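Local structure of ferric-siderophore receptor protein (Streptomyces coelicolor, 2X4L) at residues F119-T124 with S146-Q151. The protein probably binds ferric siderophores outside the cell membrane as the solute-binding component of an iron-uptake transporter. Numbering follows the deposited sequence.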
loop_
_atom_site.group_PDB
_atom_site.type_symbol
_atom_site.label_atom_id
_atom_site.label_comp_id
_atom_site.label_asym_id
_atom_site.label_seq_id
_atom_site.Cartn_x
_atom_site.Cartn_y
_atom_site.Cartn_z
ATOM N N PHE A 119 3.465 -0.731 -10.307
ATOM C CA PHE A 119 2.055 -1.090 -10.464
ATOM C C PHE A 119 1.667 -1.501 -11.862
ATOM O O PHE A 119 0.467 -1.577 -12.131
ATOM C CB PHE A 119 1.134 0.086 -10.018
ATOM C CG PHE A 119 1.074 0.276 -8.529
ATOM C CD1 PHE A 119 0.006 -0.255 -7.807
ATOM C CD2 PHE A 119 2.033 1.021 -7.877
ATOM C CE1 PHE A 119 -0.053 -0.017 -6.391
ATOM C CE2 PHE A 119 1.991 1.228 -6.467
ATOM C CZ PHE A 119 0.955 0.686 -5.761
ATOM N N ASP A 120 2.651 -1.784 -12.718
ATOM C CA ASP A 120 2.216 -2.127 -14.078
ATOM C C ASP A 120 3.152 -3.096 -14.735
ATOM O O ASP A 120 4.212 -3.400 -14.214
ATOM C CB ASP A 120 2.030 -0.866 -14.939
ATOM C CG ASP A 120 3.305 -0.059 -15.144
ATOM O OD1 ASP A 120 4.354 -0.476 -14.798
ATOM O OD2 ASP A 120 3.143 1.116 -15.577
ATOM N N THR A 121 2.716 -3.565 -15.917
ATOM C CA THR A 121 3.549 -4.471 -16.690
ATOM C C THR A 121 4.856 -3.842 -17.111
ATOM O O THR A 121 5.912 -4.528 -17.150
ATOM C CB THR A 121 2.723 -4.981 -17.923
ATOM O OG1 THR A 121 1.676 -5.817 -17.445
ATOM C CG2 THR A 121 3.543 -5.758 -18.900
ATOM N N ALA A 122 4.801 -2.551 -17.423
ATOM C CA ALA A 122 6.009 -1.862 -17.850
ATOM C C ALA A 122 7.128 -1.778 -16.819
ATOM O O ALA A 122 8.230 -1.372 -17.163
ATOM C CB ALA A 122 5.742 -0.509 -18.358
ATOM N N GLY A 123 6.810 -2.024 -15.528
ATOM C CA GLY A 123 7.815 -1.739 -14.506
ATOM C C GLY A 123 8.015 -0.251 -14.213
ATOM O O GLY A 123 9.002 0.086 -13.674
ATOM N N THR A 124 7.020 0.584 -14.491
ATOM C CA THR A 124 7.109 2.008 -14.164
ATOM C C THR A 124 7.489 2.204 -12.675
ATOM O O THR A 124 6.876 1.567 -11.780
ATOM C CB THR A 124 5.773 2.639 -14.378
ATOM O OG1 THR A 124 5.388 2.492 -15.754
ATOM C CG2 THR A 124 5.779 4.162 -14.093
ATOM N N SER A 146 7.261 -5.413 -7.280
ATOM C CA SER A 146 5.933 -5.362 -7.923
ATOM C C SER A 146 4.780 -5.623 -6.976
ATOM O O SER A 146 4.768 -6.529 -6.169
ATOM C CB SER A 146 5.813 -6.364 -9.096
ATOM O OG SER A 146 4.481 -6.180 -9.673
ATOM N N VAL A 147 3.835 -4.694 -7.063
ATOM C CA VAL A 147 2.554 -4.798 -6.360
ATOM C C VAL A 147 1.384 -4.755 -7.392
ATOM O O VAL A 147 0.303 -4.124 -7.104
ATOM C CB VAL A 147 2.387 -3.711 -5.277
ATOM C CG1 VAL A 147 3.387 -3.914 -4.169
ATOM C CG2 VAL A 147 2.561 -2.290 -5.875
ATOM N N PHE A 148 1.617 -5.405 -8.518
ATOM C CA PHE A 148 0.622 -5.513 -9.633
ATOM C C PHE A 148 0.132 -6.958 -9.774
ATOM O O PHE A 148 0.956 -7.831 -10.027
ATOM C CB PHE A 148 1.263 -5.058 -10.980
ATOM C CG PHE A 148 0.307 -5.115 -12.155
ATOM C CD1 PHE A 148 -0.984 -4.519 -12.162
ATOM C CD2 PHE A 148 0.718 -5.771 -13.297
ATOM C CE1 PHE A 148 -1.800 -4.626 -13.283
ATOM C CE2 PHE A 148 -0.098 -5.898 -14.385
ATOM C CZ PHE A 148 -1.353 -5.343 -14.399
ATOM N N ASP A 149 -1.186 -7.184 -9.665
ATOM C CA ASP A 149 -1.742 -8.432 -10.274
ATOM C C ASP A 149 -1.120 -9.647 -9.597
ATOM O O ASP A 149 -0.662 -10.634 -10.243
ATOM C CB ASP A 149 -1.536 -8.447 -11.801
ATOM C CG ASP A 149 -2.513 -9.380 -12.514
ATOM O OD1 ASP A 149 -3.490 -9.874 -11.949
ATOM O OD2 ASP A 149 -2.225 -9.661 -13.729
ATOM N N ARG A 150 -1.113 -9.614 -8.274
ATOM C CA ARG A 150 -0.621 -10.729 -7.461
ATOM C C ARG A 150 -1.130 -10.559 -6.023
ATOM O O ARG A 150 -1.637 -9.491 -5.687
ATOM C CB ARG A 150 0.901 -10.799 -7.454
ATOM C CG ARG A 150 1.539 -9.542 -6.823
ATOM C CD ARG A 150 3.056 -9.348 -7.190
ATOM N NE ARG A 150 3.221 -9.274 -8.619
ATOM C CZ ARG A 150 4.393 -9.580 -9.212
ATOM N NH1 ARG A 150 5.440 -9.977 -8.498
ATOM N NH2 ARG A 150 4.498 -9.501 -10.545
ATOM N N GLN A 151 -0.978 -11.580 -5.159
ATOM C CA GLN A 151 -1.378 -11.452 -3.804
ATOM C C GLN A 151 -0.283 -10.899 -2.960
ATOM O O GLN A 151 0.889 -11.080 -3.233
ATOM C CB GLN A 151 -1.771 -12.821 -3.240
ATOM C CG GLN A 151 -3.064 -13.348 -3.920
ATOM C CD GLN A 151 -3.432 -14.712 -3.442
ATOM O OE1 GLN A 151 -3.211 -15.082 -2.295
ATOM N NE2 GLN A 151 -4.120 -15.460 -4.329
HETATM O O HOH W 1 4.941 -5.494 -12.407
#
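The rings of Phe119 and Phe148 carry this contact between two loops that follow the neighbouring parallel strands 113-118 and 142-146 of a periplasmic-binding-protein fold. Over the centre of one Phe119 face sits Val147 CG2, 3.4 Å from the ring centroid, a CH-pi contact 13° off the normal; the ring also meets that of Trp126. Phe148 is covered on both faces: Asp149 CB lies over the centre of one, and Asp120 CA approaches the opposite face nearer the rim, 4.2 Å from the centroid. Thr121 OG1 reaches Phe148 CE2 obliquely at 3.5 Å, and Phe119 O comes within 3.3 Å of Phe148 CD1. Phe148 CG is anti to its backbone N (chi1 -179°), and from there CG and CD1 lie against the Phe119 carbonyl, CD2 against Asp120 C. An alanine here would probably leave Asp120 CA and Thr121 OG1 without their aromatic partner and open a gap between the loops. Asp120 begins a type I turn ending at Gly123, and its carboxylate grips Thr124 twice through syn lone pairs: OD1 accepts from Thr124 N, OD2 from Thr124 OG1 at 2.6 Å. A water ties the loops together, donating to Asp120 O and hydrogen-bonding to Ser146 OG. That hydroxyl also accepts from Phe148 N, forming an ST turn, and lies over one face of the Arg150 guanidinium, offset toward its rim. In the plane of the same group, at its edge, Phe148 O accepts a hydrogen bond from Arg150 NE at 3.0 Å, the donor standing 39° out of the carbonyl plane.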